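Local coordinates for protein 4-alpha-glucanotransferase (Streptococcus agalactiae, PDB 6M6T) that is an amylomaltase of the TIM-barrel clan that binds glycans in two pockets, at residues I428-L433 and K484-E489; R434-Y437 and T443-T446; E227-P232 and R239-L244; V140-E145 and I167-E172. All blocks are in the same frame, centred on the assembly; numbering follows the deposited sequence.

Interaction 1: residues I428-L433 and K484-E489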
loop_
_atom_site.group_PDB
_atom_site.type_symbol
_atom_site.label_atom_id
_atom_site.label_comp_id
_atom_site.label_asym_id
_atom_site.label_seq_id
_atom_site.Cartn_x
_atom_site.Cartn_y
_atom_site.Cartn_z
ATOM N N ILE A 428 26.711 -7.208 3.948
ATOM C CA ILE A 428 26.281 -6.178 4.882
ATOM C C ILE A 428 24.776 -6.144 5.108
ATOM O O ILE A 428 24.314 -5.422 5.997
ATOM C CB ILE A 428 26.786 -4.793 4.427
ATOM C CG1 ILE A 428 26.723 -3.814 5.603
ATOM C CG2 ILE A 428 25.984 -4.289 3.211
ATOM C CD1 ILE A 428 27.739 -2.766 5.565
ATOM N N THR A 429 23.984 -6.912 4.362
ATOM C CA THR A 429 22.559 -6.952 4.687
ATOM C C THR A 429 22.334 -7.654 6.018
ATOM O O THR A 429 21.508 -7.222 6.836
ATOM C CB THR A 429 21.777 -7.650 3.585
ATOM O OG1 THR A 429 22.341 -8.949 3.352
ATOM C CG2 THR A 429 21.809 -6.822 2.305
ATOM N N GLU A 430 23.084 -8.731 6.254
ATOM C CA GLU A 430 23.062 -9.415 7.536
ATOM C C GLU A 430 23.652 -8.531 8.643
ATOM O O GLU A 430 23.150 -8.530 9.780
ATOM C CB GLU A 430 23.804 -10.756 7.392
ATOM C CG GLU A 430 22.935 -11.895 6.799
ATOM C CD GLU A 430 23.694 -12.905 5.939
ATOM O OE1 GLU A 430 23.029 -13.790 5.341
ATOM O OE2 GLU A 430 24.941 -12.815 5.848
ATOM N N THR A 431 24.672 -7.730 8.320
ATOM C CA THR A 431 25.172 -6.751 9.276
ATOM C C THR A 431 24.060 -5.803 9.708
ATOM O O THR A 431 23.684 -5.743 10.895
ATOM C CB THR A 431 26.333 -5.954 8.670
ATOM O OG1 THR A 431 27.209 -6.823 7.938
ATOM C CG2 THR A 431 27.132 -5.248 9.774
ATOM N N VAL A 432 23.520 -5.055 8.737
ATOM C CA VAL A 432 22.542 -4.020 9.048
ATOM C C VAL A 432 21.377 -4.621 9.812
ATOM O O VAL A 432 20.891 -4.031 10.783
ATOM C CB VAL A 432 22.081 -3.302 7.762
ATOM C CG1 VAL A 432 20.921 -2.329 8.059
ATOM C CG2 VAL A 432 23.239 -2.558 7.120
ATOM N N LEU A 433 20.936 -5.817 9.415
ATOM C CA LEU A 433 19.761 -6.403 10.035
ATOM C C LEU A 433 20.046 -6.886 11.455
ATOM O O LEU A 433 19.157 -6.818 12.326
ATOM C CB LEU A 433 19.253 -7.536 9.157
ATOM C CG LEU A 433 18.442 -7.082 7.952
ATOM C CD1 LEU A 433 18.373 -8.193 6.934
ATOM C CD2 LEU A 433 17.059 -6.728 8.425
ATOM N N LYS A 484 16.150 -18.452 5.835
ATOM C CA LYS A 484 15.149 -18.621 6.884
ATOM C C LYS A 484 15.811 -18.810 8.238
ATOM O O LYS A 484 15.343 -18.271 9.247
ATOM C CB LYS A 484 14.231 -19.805 6.558
ATOM C CG LYS A 484 13.324 -19.559 5.356
ATOM C CD LYS A 484 12.997 -20.830 4.556
ATOM C CE LYS A 484 11.694 -21.453 5.011
ATOM N NZ LYS A 484 11.952 -22.228 6.244
ATOM N N ALA A 485 16.905 -19.578 8.279
ATOM C CA ALA A 485 17.606 -19.813 9.537
ATOM C C ALA A 485 18.223 -18.526 10.068
ATOM O O ALA A 485 18.217 -18.275 11.278
ATOM C CB ALA A 485 18.676 -20.883 9.339
ATOM N N PHE A 486 18.735 -17.693 9.161
ATOM C CA PHE A 486 19.264 -16.394 9.547
ATOM C C PHE A 486 18.189 -15.534 10.197
ATOM O O PHE A 486 18.422 -14.898 11.242
ATOM C CB PHE A 486 19.837 -15.679 8.327
ATOM C CG PHE A 486 20.151 -14.247 8.592
ATOM C CD1 PHE A 486 21.110 -13.904 9.531
ATOM C CD2 PHE A 486 19.458 -13.241 7.957
ATOM C CE1 PHE A 486 21.392 -12.585 9.803
ATOM C CE2 PHE A 486 19.740 -11.920 8.230
ATOM C CZ PHE A 486 20.700 -11.589 9.157
ATOM N N LEU A 487 17.012 -15.466 9.566
ATOM C CA LEU A 487 15.944 -14.646 10.133
ATOM C C LEU A 487 15.515 -15.193 11.492
ATOM O O LEU A 487 15.375 -14.435 12.459
ATOM C CB LEU A 487 14.750 -14.546 9.170
ATOM C CG LEU A 487 13.524 -13.726 9.623
ATOM C CD1 LEU A 487 13.920 -12.331 10.071
ATOM C CD2 LEU A 487 12.431 -13.658 8.570
ATOM N N LYS A 488 15.321 -16.510 11.595
ATOM C CA LYS A 488 14.963 -17.070 12.897
ATOM C C LYS A 488 16.022 -16.741 13.939
ATOM O O LYS A 488 15.692 -16.436 15.090
ATOM C CB LYS A 488 14.757 -18.587 12.830
ATOM C CG LYS A 488 14.229 -19.143 14.152
ATOM C CD LYS A 488 14.149 -20.642 14.154
ATOM C CE LYS A 488 12.790 -21.124 14.659
ATOM N NZ LYS A 488 12.369 -22.434 14.034
ATOM N N GLU A 489 17.299 -16.779 13.546
ATOM C CA GLU A 489 18.370 -16.525 14.503
ATOM C C GLU A 489 18.300 -15.099 15.035
ATOM O O GLU A 489 18.278 -14.892 16.250
ATOM C CB GLU A 489 19.741 -16.796 13.878
ATOM C CG GLU A 489 20.904 -16.470 14.794
ATOM C CD GLU A 489 22.215 -16.405 14.046
ATOM O OE1 GLU A 489 23.280 -16.162 14.674
ATOM O OE2 GLU A 489 22.173 -16.603 12.814
#
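Within these segments of helices 428-438 and 481-493 the closest CA pair is E430 and F486, 8.2 Å apart, with L433 and L487 next at 9.1 Å, and the ring of F486 fills the gap. Both helices belong to the outer layer of the TIM barrel: the first comes before its last strand, 443-447, and the second follows that strand in the chain. F486 carries most of the contact. Its CG is anti to the backbone N (chi1 169°), which sends the ring across toward the other helix. One face then receives the aliphatic part of E430, whose CG stands 3.4 Å from the ring centroid and 18° off the ring normal, a CH-pi contact displaced toward CZ. Glutamate suits this partly exposed place because its methylenes can cover an aromatic face while the carboxylate continues beyond it; the carboxylate plane is turned 59° from that of the ring, and OE1 has R483 as a long, weak ionic partner. F486, buried, also touches R434 of the first helix. Leucine suits the remaining position, since a buried branched side chain can meet the rim of the ring without any polar group to satisfy. L433 is set roughly perpendicular to F486, its CD1 near the ring plane and 4.2 Å from F486 CE2.

Interaction 2: residues R434-Y437 and T443-T446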
loop_
_atom_site.group_PDB
_atom_site.type_symbol
_atom_site.label_atom_id
_atom_site.label_comp_id
_atom_site.label_asym_id
_atom_site.label_seq_id
_atom_site.Cartn_x
_atom_site.Cartn_y
_atom_site.Cartn_z
ATOM N N ARG A 434 21.270 -7.359 11.723
ATOM C CA ARG A 434 21.638 -7.637 13.111
ATOM C C ARG A 434 21.472 -6.381 13.957
ATOM O O ARG A 434 20.799 -6.400 15.003
ATOM C CB ARG A 434 23.074 -8.172 13.199
ATOM C CG ARG A 434 23.210 -9.639 12.803
ATOM C CD ARG A 434 23.980 -10.435 13.861
ATOM N NE ARG A 434 23.716 -11.871 13.768
ATOM C CZ ARG A 434 24.110 -12.627 12.754
ATOM N NH1 ARG A 434 24.801 -12.089 11.763
ATOM N NH2 ARG A 434 23.828 -13.920 12.740
ATOM N N THR A 435 22.023 -5.257 13.479
ATOM C CA THR A 435 21.896 -4.025 14.258
ATOM C C THR A 435 20.435 -3.607 14.417
ATOM O O THR A 435 19.982 -3.340 15.537
ATOM C CB THR A 435 22.708 -2.893 13.647
ATOM O OG1 THR A 435 24.043 -3.344 13.402
ATOM C CG2 THR A 435 22.765 -1.745 14.622
ATOM N N LEU A 436 19.682 -3.544 13.311
ATOM C CA LEU A 436 18.256 -3.203 13.367
ATOM C C LEU A 436 17.524 -4.003 14.432
ATOM O O LEU A 436 16.700 -3.465 15.176
ATOM C CB LEU A 436 17.597 -3.446 12.004
ATOM C CG LEU A 436 16.062 -3.372 11.895
ATOM C CD1 LEU A 436 15.529 -2.037 12.301
ATOM C CD2 LEU A 436 15.624 -3.644 10.495
ATOM N N TYR A 437 17.774 -5.311 14.491
ATOM C CA TYR A 437 17.043 -6.115 15.455
ATOM C C TYR A 437 17.551 -5.897 16.865
ATOM O O TYR A 437 16.825 -6.176 17.824
ATOM C CB TYR A 437 17.119 -7.594 15.069
ATOM C CG TYR A 437 16.035 -7.978 14.102
ATOM C CD1 TYR A 437 15.703 -7.140 13.051
ATOM C CD2 TYR A 437 15.326 -9.156 14.251
ATOM C CE1 TYR A 437 14.714 -7.471 12.164
ATOM C CE2 TYR A 437 14.317 -9.497 13.364
ATOM C CZ TYR A 437 14.020 -8.646 12.324
ATOM O OH TYR A 437 13.021 -8.950 11.448
ATOM N N THR A 443 9.000 -3.076 17.546
ATOM C CA THR A 443 8.859 -3.889 16.347
ATOM C C THR A 443 9.883 -3.455 15.313
ATOM O O THR A 443 10.117 -2.266 15.130
ATOM C CB THR A 443 7.451 -3.779 15.745
ATOM O OG1 THR A 443 6.461 -3.915 16.775
ATOM C CG2 THR A 443 7.230 -4.863 14.701
ATOM N N THR A 444 10.491 -4.420 14.645
ATOM C CA THR A 444 11.369 -4.168 13.516
ATOM C C THR A 444 10.881 -4.993 12.339
ATOM O O THR A 444 10.428 -6.132 12.510
ATOM C CB THR A 444 12.820 -4.532 13.837
ATOM O OG1 THR A 444 12.871 -5.885 14.325
ATOM C CG2 THR A 444 13.417 -3.554 14.885
ATOM N N ILE A 445 10.965 -4.411 11.147
ATOM C CA ILE A 445 10.459 -5.036 9.930
ATOM C C ILE A 445 11.602 -5.197 8.942
ATOM O O ILE A 445 12.359 -4.252 8.694
ATOM C CB ILE A 445 9.318 -4.227 9.295
ATOM C CG1 ILE A 445 8.271 -3.887 10.345
ATOM C CG2 ILE A 445 8.683 -5.026 8.196
ATOM C CD1 ILE A 445 7.543 -5.098 10.836
ATOM N N THR A 446 11.711 -6.388 8.368
ATOM C CA THR A 446 12.787 -6.725 7.454
ATOM C C THR A 446 12.254 -6.774 6.031
ATOM O O THR A 446 11.222 -7.400 5.768
ATOM C CB THR A 446 13.416 -8.053 7.847
ATOM O OG1 THR A 446 14.004 -7.909 9.151
ATOM C CG2 THR A 446 14.480 -8.463 6.816
#
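T444, Y437 and L436 make up most of this contact between helix 428-438 and strand 443-447, the last strand of the TIM barrel, and T444 faces the helix from the barrel wall. Its chi1 of 53° sets OG1 between the backbone N and the carbonyl carbon, which points it over one face of the Y437 ring, 3.2 Å above the plane and toward the CD1-CE1 side, and leaves the CG2 methyl to L436. There CG2 is 3.7 Å from L436 CD1 and meets L436 O at 3.3 Å. The leucine and threonine side chains lie side by side, pointing opposite ways, and L436 CD2 reaches on to I445 O at 3.8 Å. Leucine fits here as an apolar filler between helix and sheet. The tyrosine slants across the strand, past T444, to hydrogen-bond T446 OG1 through its OH at 2.7 Å, either hydroxyl being able to donate. A weaker bond joins the same OH to S7 OG on strand 6-10, a neighbouring strand. The contact combines apolar packing with one buried hydroxyl pair: threonine provides a methyl for the leucine at one position and a bonding partner at the other, so the phenol can lie inside with its polar end satisfied.

Interaction 3: residues E227-P232 and R239-L244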
loop_
_atom_site.group_PDB
_atom_site.type_symbol
_atom_site.label_atom_id
_atom_site.label_comp_id
_atom_site.label_asym_id
_atom_site.label_seq_id
_atom_site.Cartn_x
_atom_site.Cartn_y
_atom_site.Cartn_z
ATOM N N GLU A 227 -14.551 8.613 -5.651
ATOM C CA GLU A 227 -14.809 9.561 -4.568
ATOM C C GLU A 227 -14.893 10.994 -5.090
ATOM O O GLU A 227 -15.766 11.765 -4.671
ATOM C CB GLU A 227 -13.725 9.433 -3.486
ATOM C CG GLU A 227 -14.020 8.365 -2.428
ATOM C CD GLU A 227 -13.543 6.972 -2.833
ATOM O OE1 GLU A 227 -12.606 6.872 -3.662
ATOM O OE2 GLU A 227 -14.101 5.976 -2.315
ATOM N N VAL A 228 -13.984 11.366 -5.994
ATOM C CA VAL A 228 -14.072 12.639 -6.703
ATOM C C VAL A 228 -15.364 12.728 -7.492
ATOM O O VAL A 228 -15.889 13.824 -7.724
ATOM C CB VAL A 228 -12.837 12.793 -7.610
ATOM C CG1 VAL A 228 -12.966 14.013 -8.505
ATOM C CG2 VAL A 228 -11.573 12.873 -6.761
ATOM N N TRP A 229 -15.901 11.577 -7.905
ATOM C CA TRP A 229 -17.157 11.514 -8.639
ATOM C C TRP A 229 -18.379 11.667 -7.723
ATOM O O TRP A 229 -19.178 12.598 -7.890
ATOM C CB TRP A 229 -17.214 10.199 -9.406
ATOM C CG TRP A 229 -18.237 10.179 -10.463
ATOM C CD1 TRP A 229 -18.516 11.176 -11.350
ATOM C CD2 TRP A 229 -19.139 9.110 -10.757
ATOM N NE1 TRP A 229 -19.538 10.797 -12.170
ATOM C CE2 TRP A 229 -19.940 9.531 -11.832
ATOM C CE3 TRP A 229 -19.357 7.842 -10.208
ATOM C CZ2 TRP A 229 -20.935 8.722 -12.382
ATOM C CZ3 TRP A 229 -20.353 7.049 -10.746
ATOM C CH2 TRP A 229 -21.127 7.490 -11.824
ATOM N N THR A 230 -18.549 10.757 -6.751
ATOM C CA THR A 230 -19.758 10.748 -5.931
ATOM C C THR A 230 -19.719 11.737 -4.773
ATOM O O THR A 230 -20.779 12.084 -4.234
ATOM C CB THR A 230 -20.003 9.363 -5.344
ATOM O OG1 THR A 230 -19.085 9.149 -4.272
ATOM C CG2 THR A 230 -19.802 8.285 -6.382
ATOM N N MET A 231 -18.535 12.174 -4.354
ATOM C CA MET A 231 -18.394 13.031 -3.176
ATOM C C MET A 231 -17.398 14.151 -3.463
ATOM O O MET A 231 -16.367 14.272 -2.794
ATOM C CB MET A 231 -17.949 12.204 -1.972
ATOM C CG MET A 231 -18.957 11.189 -1.450
ATOM S SD MET A 231 -18.240 10.261 -0.062
ATOM C CE MET A 231 -17.187 9.092 -0.930
ATOM N N PRO A 232 -17.690 15.010 -4.448
ATOM C CA PRO A 232 -16.712 16.048 -4.829
ATOM C C PRO A 232 -16.458 17.081 -3.748
ATOM O O PRO A 232 -15.420 17.760 -3.793
ATOM C CB PRO A 232 -17.354 16.696 -6.061
ATOM C CG PRO A 232 -18.827 16.498 -5.846
ATOM C CD PRO A 232 -18.960 15.154 -5.183
ATOM N N ARG A 239 -16.193 23.059 -11.337
ATOM C CA ARG A 239 -17.462 22.534 -11.832
ATOM C C ARG A 239 -17.276 21.325 -12.741
ATOM O O ARG A 239 -18.131 20.428 -12.750
ATOM C CB ARG A 239 -18.231 23.629 -12.566
ATOM C CG ARG A 239 -19.043 24.532 -11.652
ATOM C CD ARG A 239 -19.326 25.895 -12.298
ATOM N NE ARG A 239 -18.172 26.794 -12.238
ATOM C CZ ARG A 239 -18.028 27.783 -11.356
ATOM N NH1 ARG A 239 -18.968 28.007 -10.444
ATOM N NH2 ARG A 239 -16.939 28.552 -11.380
ATOM N N ASP A 240 -16.188 21.269 -13.515
ATOM C CA ASP A 240 -15.907 20.075 -14.309
ATOM C C ASP A 240 -14.884 19.157 -13.624
ATOM O O ASP A 240 -14.108 18.464 -14.293
ATOM C CB ASP A 240 -15.482 20.455 -15.730
ATOM C CG ASP A 240 -16.622 20.237 -16.764
ATOM O OD1 ASP A 240 -17.657 19.614 -16.397
ATOM O OD2 ASP A 240 -16.489 20.680 -17.938
ATOM N N LYS A 241 -14.871 19.183 -12.287
ATOM C CA LYS A 241 -14.228 18.191 -11.418
ATOM C C LYS A 241 -12.733 18.014 -11.690
ATOM O O LYS A 241 -12.189 16.909 -11.570
ATOM C CB LYS A 241 -14.959 16.850 -11.485
ATOM C CG LYS A 241 -15.972 16.688 -10.370
ATOM C CD LYS A 241 -17.040 15.643 -10.666
ATOM C CE LYS A 241 -18.113 15.689 -9.579
ATOM N NZ LYS A 241 -19.333 14.921 -9.940
ATOM N N GLN A 242 -12.042 19.120 -12.004
ATOM C CA GLN A 242 -10.598 19.021 -12.126
ATOM C C GLN A 242 -9.917 19.703 -10.948
ATOM O O GLN A 242 -10.423 20.692 -10.402
ATOM C CB GLN A 242 -10.100 19.634 -13.435
ATOM C CG GLN A 242 -11.075 19.399 -14.565
ATOM C CD GLN A 242 -10.396 18.996 -15.848
ATOM O OE1 GLN A 242 -9.166 18.874 -15.905
ATOM N NE2 GLN A 242 -11.195 18.784 -16.893
ATOM N N PRO A 243 -8.770 19.177 -10.523
ATOM C CA PRO A 243 -8.144 19.664 -9.284
ATOM C C PRO A 243 -7.693 21.119 -9.395
ATOM O O PRO A 243 -6.960 21.489 -10.317
ATOM C CB PRO A 243 -6.955 18.713 -9.096
ATOM C CG PRO A 243 -7.250 17.552 -9.973
ATOM C CD PRO A 243 -8.034 18.050 -11.112
ATOM N N LEU A 244 -8.145 21.942 -8.435
ATOM C CA LEU A 244 -7.646 23.313 -8.309
ATOM C C LEU A 244 -6.168 23.310 -7.951
ATOM O O LEU A 244 -5.356 23.970 -8.616
ATOM C CB LEU A 244 -8.435 24.082 -7.245
ATOM C CG LEU A 244 -9.936 24.328 -7.399
ATOM C CD1 LEU A 244 -10.466 25.266 -6.295
ATOM C CD2 LEU A 244 -10.240 24.845 -8.803
#
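The connection from helix 226-230 of this TIM-barrel enzyme to strand 245-249 folds back so that K241 crosses the C-terminal turn of the helix and reaches the backbone of V228 and W229. K241 has a left-handed backbone conformation (phi 57°), and beyond CG its chain is extended. That reach takes NZ to W229 O, a hydrogen bond of 3.1 Å that lies in the carbonyl plane and on a lone pair, with a C=O...N angle of 133°. The methylenes are used along the way: CE passes V228 O at 3.4 Å and rests on the ring of P232, 3.7 Å from CB, while CG approaches V228 CG1 at 4.4 Å. Proline suits its place just past the helix end, where its compact apolar ring, through CB and CG, can carry the aliphatic part of the lysine. NZ has a second acceptor in I167 O, and the indole NE1 of W229 donates to I166 O, so both residues also tie to helix 164-167. A long, flexible side chain with a terminal donor is what such a bridge needs. The buried amine is thus shared between carbonyl oxygens near the ends of two helices, whose partial negative charge is consistent with its being protonated.

Interaction 4: residues V140-E145 and I167-E172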
loop_
_atom_site.group_PDB
_atom_site.type_symbol
_atom_site.label_atom_id
_atom_site.label_comp_id
_atom_site.label_asym_id
_atom_site.label_seq_id
_atom_site.Cartn_x
_atom_site.Cartn_y
_atom_site.Cartn_z
ATOM N N VAL A 140 -19.792 -0.805 -2.932
ATOM C CA VAL A 140 -19.299 -1.563 -4.078
ATOM C C VAL A 140 -19.932 -1.064 -5.366
ATOM O O VAL A 140 -19.227 -0.696 -6.306
ATOM C CB VAL A 140 -19.526 -3.073 -3.898
ATOM C CG1 VAL A 140 -19.030 -3.810 -5.122
ATOM C CG2 VAL A 140 -18.789 -3.581 -2.697
ATOM N N THR A 141 -21.268 -1.000 -5.401
ATOM C CA THR A 141 -21.978 -0.819 -6.669
ATOM C C THR A 141 -21.603 0.489 -7.359
ATOM O O THR A 141 -21.499 0.534 -8.586
ATOM C CB THR A 141 -23.497 -0.903 -6.453
ATOM O OG1 THR A 141 -23.939 0.211 -5.665
ATOM C CG2 THR A 141 -23.861 -2.189 -5.732
ATOM N N ASP A 142 -21.387 1.569 -6.606
ATOM C CA ASP A 142 -21.109 2.811 -7.322
ATOM C C ASP A 142 -19.662 2.885 -7.778
ATOM O O ASP A 142 -19.372 3.524 -8.800
ATOM C CB ASP A 142 -21.516 4.038 -6.498
ATOM C CG ASP A 142 -22.804 4.720 -7.062
ATOM O OD1 ASP A 142 -23.023 4.692 -8.308
ATOM O OD2 ASP A 142 -23.609 5.264 -6.266
ATOM N N PHE A 143 -18.761 2.177 -7.100
ATOM C CA PHE A 143 -17.442 1.964 -7.682
ATOM C C PHE A 143 -17.540 1.119 -8.949
ATOM O O PHE A 143 -16.800 1.343 -9.917
ATOM C CB PHE A 143 -16.504 1.300 -6.672
ATOM C CG PHE A 143 -15.384 0.545 -7.319
ATOM C CD1 PHE A 143 -14.243 1.214 -7.729
ATOM C CD2 PHE A 143 -15.488 -0.831 -7.554
ATOM C CE1 PHE A 143 -13.208 0.531 -8.345
ATOM C CE2 PHE A 143 -14.466 -1.520 -8.185
ATOM C CZ PHE A 143 -13.323 -0.844 -8.580
ATOM N N ALA A 144 -18.439 0.131 -8.957
ATOM C CA ALA A 144 -18.557 -0.733 -10.130
ATOM C C ALA A 144 -19.114 0.049 -11.315
ATOM O O ALA A 144 -18.690 -0.147 -12.465
ATOM C CB ALA A 144 -19.426 -1.952 -9.803
ATOM N N GLU A 145 -20.034 0.973 -11.044
ATOM C CA GLU A 145 -20.518 1.845 -12.102
ATOM C C GLU A 145 -19.421 2.792 -12.561
ATOM O O GLU A 145 -19.300 3.064 -13.754
ATOM C CB GLU A 145 -21.756 2.617 -11.641
ATOM C CG GLU A 145 -22.937 1.715 -11.347
ATOM C CD GLU A 145 -24.083 2.423 -10.649
ATOM O OE1 GLU A 145 -24.139 3.672 -10.725
ATOM O OE2 GLU A 145 -24.930 1.722 -10.029
ATOM N N ILE A 167 -20.612 13.160 -15.921
ATOM C CA ILE A 167 -19.482 13.574 -15.099
ATOM C C ILE A 167 -19.958 14.163 -13.774
ATOM O O ILE A 167 -19.316 13.980 -12.732
ATOM C CB ILE A 167 -18.594 14.546 -15.897
ATOM C CG1 ILE A 167 -17.537 13.753 -16.671
ATOM C CG2 ILE A 167 -17.970 15.588 -14.988
ATOM C CD1 ILE A 167 -16.776 14.559 -17.689
ATOM N N ARG A 168 -21.101 14.836 -13.769
ATOM C CA ARG A 168 -21.653 15.381 -12.537
ATOM C C ARG A 168 -22.960 14.697 -12.144
ATOM O O ARG A 168 -23.819 15.314 -11.510
ATOM C CB ARG A 168 -21.845 16.891 -12.655
ATOM C CG ARG A 168 -22.286 17.330 -14.027
ATOM C CD ARG A 168 -22.397 18.827 -14.121
ATOM N NE ARG A 168 -22.891 19.224 -15.433
ATOM C CZ ARG A 168 -22.117 19.330 -16.504
ATOM N NH1 ARG A 168 -20.818 19.058 -16.405
ATOM N NH2 ARG A 168 -22.639 19.699 -17.670
ATOM N N ARG A 169 -23.116 13.428 -12.526
ATOM C CA ARG A 169 -24.156 12.528 -12.010
ATOM C C ARG A 169 -25.547 13.171 -11.984
ATOM O O ARG A 169 -26.180 13.297 -10.935
ATOM C CB ARG A 169 -23.791 12.018 -10.612
ATOM C CG ARG A 169 -22.342 12.160 -10.215
ATOM C CD ARG A 169 -22.132 11.581 -8.839
ATOM N NE ARG A 169 -22.091 10.126 -8.911
ATOM C CZ ARG A 169 -23.077 9.315 -8.535
ATOM N NH1 ARG A 169 -24.199 9.825 -8.031
ATOM N NH2 ARG A 169 -22.936 7.993 -8.656
ATOM N N GLU A 170 -26.036 13.563 -13.158
ATOM C CA GLU A 170 -27.427 13.993 -13.259
ATOM C C GLU A 170 -28.306 12.753 -13.363
ATOM O O GLU A 170 -28.060 11.887 -14.203
ATOM C CB GLU A 170 -27.639 14.929 -14.453
ATOM C CG GLU A 170 -26.509 15.954 -14.701
ATOM C CD GLU A 170 -26.319 17.001 -13.576
ATOM O OE1 GLU A 170 -27.155 17.069 -12.641
ATOM O OE2 GLU A 170 -25.329 17.774 -13.638
ATOM N N GLU A 171 -29.330 12.663 -12.507
ATOM C CA GLU A 171 -29.916 11.361 -12.205
ATOM C C GLU A 171 -30.567 10.704 -13.416
ATOM O O GLU A 171 -30.695 9.473 -13.446
ATOM C CB GLU A 171 -30.913 11.477 -11.047
ATOM C CG GLU A 171 -30.239 11.581 -9.639
ATOM C CD GLU A 171 -29.700 10.239 -9.076
ATOM O OE1 GLU A 171 -29.218 10.218 -7.908
ATOM O OE2 GLU A 171 -29.762 9.210 -9.797
ATOM N N GLU A 172 -30.942 11.477 -14.435
ATOM C CA GLU A 172 -31.442 10.869 -15.666
ATOM C C GLU A 172 -30.306 10.208 -16.446
ATOM O O GLU A 172 -30.446 9.076 -16.928
ATOM C CB GLU A 172 -32.170 11.928 -16.507
ATOM C CG GLU A 172 -33.665 12.102 -16.138
ATOM C CD GLU A 172 -34.183 13.549 -16.226
ATOM O OE1 GLU A 172 -35.354 13.751 -16.634
ATOM O OE2 GLU A 172 -33.427 14.479 -15.867
#
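The guanidinium of R169 is met at its edge, near its own plane, by D142 OD1, and the carboxylate stands almost upright to it, the two planes being 86° apart. The two side chains reach toward each other across the gap, and a single NH2 does the work: it forms a salt bridge with OD1 at 3.3 Å and lies farther from OD2, at 3.7 Å, so the grip is one-pronged and not a paired, coplanar one. Outside the two segments, the same arginine makes a cation-pi contact with W229. Its chain bends at chi3 (77°), and it is NH2, not the rest of the group, that comes up against D142. R169 is the C-prime residue of the Schellman motif that ends helix 164-167, with positive phi and its N bonded to I166 O; E170, the next residue, is at the N-cap position of helix 171-180. A long arginine suits this corner, since with D142 it can bridge the 11.2 Å between D142 CA and R169 CA. E145, one turn along from D142, has a salt-bridge partner in R178. At this partly exposed surface the acids of helix 140-152 and the two arginines form a mixed-charge cluster, in which each positive group probably helps to offset the negative charge concentrated on the helix.

In the fold
Along the chain, interaction 4 comes first, closing a loop of 21 residues as it joins helix 140-152 to the turn between helices 164-167 and 171-180. Interaction 3 follows in series, closing the short loop that leads from helix 226-230 to strand 245-249. The two sit side by side, their centres 13 Å apart, and touch where W229 packs on I167. Near the C terminus, interaction 1 closes a loop of 50 residues between two helices of the barrel's outer layer. Interaction 2 is nested inside it and ties the same helix, 428-438, to strand 443-447; the E489-R434 salt bridge links the pair. The two groups lie on opposite sides of the chain's centre.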